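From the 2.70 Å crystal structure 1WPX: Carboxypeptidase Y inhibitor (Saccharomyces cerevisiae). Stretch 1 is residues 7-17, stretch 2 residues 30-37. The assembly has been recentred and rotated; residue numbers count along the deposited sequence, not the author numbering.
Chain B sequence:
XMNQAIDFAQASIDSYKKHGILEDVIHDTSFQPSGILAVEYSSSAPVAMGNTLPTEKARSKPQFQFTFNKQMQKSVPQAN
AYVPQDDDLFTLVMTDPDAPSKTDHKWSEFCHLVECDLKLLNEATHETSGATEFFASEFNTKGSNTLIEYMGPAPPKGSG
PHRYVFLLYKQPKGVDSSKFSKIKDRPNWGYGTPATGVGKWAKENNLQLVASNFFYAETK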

# COMPACT_ATOMS: atom_id res chain seq x y z
N ASP B 7 -10.60 -2.43 7.39
CA ASP B 7 -11.78 -3.23 7.09
C ASP B 7 -11.72 -3.91 5.71
O ASP B 7 -12.06 -3.30 4.70
CB ASP B 7 -13.00 -2.33 7.15
CG ASP B 7 -14.29 -3.10 7.18
OD1 ASP B 7 -14.30 -4.30 6.83
OD2 ASP B 7 -15.32 -2.49 7.55
N PHE B 8 -11.33 -5.18 5.67
CA PHE B 8 -11.26 -5.88 4.39
C PHE B 8 -12.60 -6.04 3.70
O PHE B 8 -12.66 -6.29 2.50
CB PHE B 8 -10.63 -7.26 4.56
CG PHE B 8 -9.15 -7.26 4.36
CD1 PHE B 8 -8.31 -6.67 5.30
CD2 PHE B 8 -8.60 -7.81 3.21
CE1 PHE B 8 -6.94 -6.63 5.10
CE2 PHE B 8 -7.23 -7.78 3.00
CZ PHE B 8 -6.39 -7.18 3.95
N ALA B 9 -13.68 -5.88 4.46
CA ALA B 9 -15.00 -6.01 3.89
C ALA B 9 -15.29 -4.76 3.07
O ALA B 9 -15.63 -4.85 1.88
CB ALA B 9 -16.04 -6.16 4.98
N GLN B 10 -15.15 -3.60 3.70
CA GLN B 10 -15.42 -2.36 3.00
C GLN B 10 -14.48 -2.22 1.82
O GLN B 10 -14.88 -1.77 0.74
CB GLN B 10 -15.26 -1.16 3.94
CG GLN B 10 -15.53 0.16 3.24
CD GLN B 10 -16.87 0.15 2.50
OE1 GLN B 10 -17.04 0.85 1.49
NE2 GLN B 10 -17.84 -0.62 3.01
N ALA B 11 -13.23 -2.62 2.01
CA ALA B 11 -12.24 -2.54 0.95
C ALA B 11 -12.71 -3.35 -0.26
O ALA B 11 -12.55 -2.92 -1.40
CB ALA B 11 -10.91 -3.05 1.45
N SER B 12 -13.29 -4.51 0.00
CA SER B 12 -13.77 -5.37 -1.08
C SER B 12 -14.93 -4.72 -1.82
O SER B 12 -14.94 -4.70 -3.06
CB SER B 12 -14.23 -6.73 -0.53
OG SER B 12 -13.12 -7.51 -0.11
N ILE B 13 -15.90 -4.20 -1.07
CA ILE B 13 -17.06 -3.57 -1.67
C ILE B 13 -16.62 -2.42 -2.58
O ILE B 13 -17.06 -2.32 -3.72
CB ILE B 13 -18.03 -2.98 -0.60
CG1 ILE B 13 -18.41 -4.05 0.42
CG2 ILE B 13 -19.29 -2.45 -1.28
CD1 ILE B 13 -19.27 -5.16 -0.14
N ASP B 14 -15.74 -1.57 -2.05
CA ASP B 14 -15.25 -0.43 -2.81
C ASP B 14 -14.66 -0.85 -4.15
O ASP B 14 -14.92 -0.22 -5.17
CB ASP B 14 -14.23 0.36 -2.00
CG ASP B 14 -14.86 1.06 -0.81
OD1 ASP B 14 -16.11 1.17 -0.79
OD2 ASP B 14 -14.12 1.51 0.09
N SER B 15 -13.87 -1.91 -4.14
CA SER B 15 -13.27 -2.39 -5.37
C SER B 15 -14.35 -2.88 -6.35
O SER B 15 -14.35 -2.48 -7.52
CB SER B 15 -12.29 -3.53 -5.07
OG SER B 15 -11.58 -3.93 -6.23
N TYR B 16 -15.27 -3.71 -5.88
CA TYR B 16 -16.35 -4.25 -6.71
C TYR B 16 -17.14 -3.13 -7.36
O TYR B 16 -17.57 -3.25 -8.51
CB TYR B 16 -17.32 -5.10 -5.89
CG TYR B 16 -16.72 -6.31 -5.20
CD1 TYR B 16 -17.24 -6.75 -3.98
CD2 TYR B 16 -15.66 -7.01 -5.77
CE1 TYR B 16 -16.72 -7.86 -3.33
CE2 TYR B 16 -15.12 -8.14 -5.12
CZ TYR B 16 -15.67 -8.56 -3.89
OH TYR B 16 -15.16 -9.65 -3.22
N LYS B 17 -17.37 -2.07 -6.61
CA LYS B 17 -18.13 -0.92 -7.11
C LYS B 17 -17.38 -0.18 -8.19
O LYS B 17 -17.86 -0.04 -9.31
CB LYS B 17 -18.44 0.05 -5.98
CG LYS B 17 -19.45 -0.47 -4.98
CD LYS B 17 -19.73 0.57 -3.90
CE LYS B 17 -20.18 1.89 -4.50
NZ LYS B 17 -20.42 2.92 -3.44
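Stretch 2, residues 30-37: SFQPSGIL

Stretch 1 is helical from Phe8 to Lys17, and the helix continues later in the chain. Asp7 sits at the N-cap position. Its OD1 accepts from Ala9 N at 2.9 Å and, more weakly, from Gln10 N at 3.3 Å. These bonds satisfy backbone amides that the first turn of a helix leaves without partners. Regular backbone bonds follow, from Ala11 N to Asp7 O at 3.0 Å through Lys17 N to Ile13 O at 2.9 Å.

Stretch 2 begins as loop and becomes a strand at Gly35. The strand runs through Leu37 and continues later in the chain. Phe31, Gln32 and Pro33 are extended, with psi between 122° and 142°. Ser34 breaks this run with phi/psi of -96/-16. Gly35 then opens fully, at -162/-166, and Ile36 and Leu37 have ordinary strand values.

The segment passes obliquely across the helix, its course partly opposed to the helix direction. Its early residues lie by the later turns, and Ile36 lies by the first turn. The backbones stay well apart: the CA atoms of Ile13 and Gln32 are 7.4 Å apart, and those of Phe8 and Ile36 are 8.0 Å apart. Side chains fill the space between them. No hydrogen bond joins the two stretches, so the fit rests on packing. Together they bury 299 Å².

Pro33 has the most surface covered, 57 Å². Its CA-to-CB bond points toward the helix, and its ring meets three helix residues. Pro33 CD lies 3.4 Å from Ile13 CD1. Pro33 CG lies 4.1 Å from Ser12 CB and 3.7 Å from Tyr16 CE1, at the edge of the tyrosine ring and near its plane. Ser12 and Tyr16 are one turn apart, so the proline ring reaches successive turns of the helix. The hydroxyl of Ser12 is used within the helix: Ser12 OG donates to Phe8 O at 2.9 Å.

Ile13 comes next, with 51 Å² covered. Its CA-to-CB bond points sideways, but the end of the side chain comes nearer to stretch 2. Both chi angles are m. Besides the proline, Ile13 CD1 approaches the backbone at Phe31 O, 3.3 Å away. One methyl therefore lies against both the carbonyl of Phe31 and the ring of Pro33.

Ile36 has 41 Å² covered and makes the contact at the other end. Its CA-to-CB bond points toward the helix, and that of Phe8 points toward stretch 2. Phe8 CB and Ile36 CG2 are 4.5 Å apart, a looser apolar contact than those at Pro33.

Tyr16 also meets Phe31. Tyr16 CE1 and Phe31 CE1 are 3.7 Å apart. The ring centroids are 6.0 Å apart and the planes meet at 40°, an oblique pairing. Tyr16 OH is hydrogen-bonded elsewhere in the structure. Asp14, Ser15 and Lys17 stay out of reach of stretch 2, as does Ala11. The CA-to-CB bond of Ser30 points away from the helix, and the residue makes no contact with it.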

# COMPACT_ATOMS: atom_id res chain seq x y z
N SER B 30 -26.09 -4.91 -3.16
CA SER B 30 -26.18 -5.01 -1.70
C SER B 30 -25.28 -6.14 -1.21
O SER B 30 -25.14 -6.35 0.00
CB SER B 30 -27.62 -5.26 -1.27
OG SER B 30 -28.03 -6.58 -1.60
N PHE B 31 -24.69 -6.87 -2.15
CA PHE B 31 -23.82 -7.99 -1.80
C PHE B 31 -22.80 -7.66 -0.72
O PHE B 31 -22.12 -6.63 -0.76
CB PHE B 31 -23.10 -8.49 -3.06
CG PHE B 31 -21.99 -9.46 -2.77
CD1 PHE B 31 -20.68 -9.15 -3.10
CD2 PHE B 31 -22.26 -10.68 -2.16
CE1 PHE B 31 -19.65 -10.04 -2.82
CE2 PHE B 31 -21.24 -11.59 -1.88
CZ PHE B 31 -19.93 -11.26 -2.21
N GLN B 32 -22.70 -8.56 0.26
CA GLN B 32 -21.77 -8.42 1.37
C GLN B 32 -20.92 -9.68 1.40
O GLN B 32 -21.44 -10.78 1.51
CB GLN B 32 -22.51 -8.31 2.70
CG GLN B 32 -23.28 -7.02 2.91
CD GLN B 32 -22.37 -5.83 3.09
OE1 GLN B 32 -21.55 -5.52 2.22
NE2 GLN B 32 -22.49 -5.15 4.23
N PRO B 33 -19.59 -9.54 1.29
CA PRO B 33 -18.71 -10.71 1.32
C PRO B 33 -18.68 -11.32 2.72
O PRO B 33 -18.70 -10.58 3.71
CB PRO B 33 -17.35 -10.14 0.92
CG PRO B 33 -17.70 -8.90 0.13
CD PRO B 33 -18.85 -8.33 0.92
N SER B 34 -18.64 -12.64 2.81
CA SER B 34 -18.60 -13.32 4.10
C SER B 34 -17.17 -13.64 4.47
O SER B 34 -16.86 -13.94 5.62
CB SER B 34 -19.42 -14.60 4.07
OG SER B 34 -20.80 -14.29 3.95
N GLY B 35 -16.30 -13.59 3.47
CA GLY B 35 -14.89 -13.87 3.69
C GLY B 35 -14.14 -13.30 2.51
O GLY B 35 -14.70 -12.51 1.75
N ILE B 36 -12.88 -13.68 2.34
CA ILE B 36 -12.13 -13.19 1.20
C ILE B 36 -11.49 -14.37 0.49
O ILE B 36 -11.02 -15.32 1.13
CB ILE B 36 -11.07 -12.13 1.62
CG1 ILE B 36 -9.82 -12.81 2.15
CG2 ILE B 36 -11.65 -11.16 2.64
CD1 ILE B 36 -8.75 -12.94 1.09
N LEU B 37 -11.48 -14.31 -0.83
CA LEU B 37 -10.92 -15.37 -1.65
C LEU B 37 -9.52 -15.05 -2.15
O LEU B 37 -9.34 -14.18 -3.01
CB LEU B 37 -11.84 -15.64 -2.84
CG LEU B 37 -11.51 -16.84 -3.74
CD1 LEU B 37 -11.67 -18.15 -2.97
CD2 LEU B 37 -12.45 -16.81 -4.93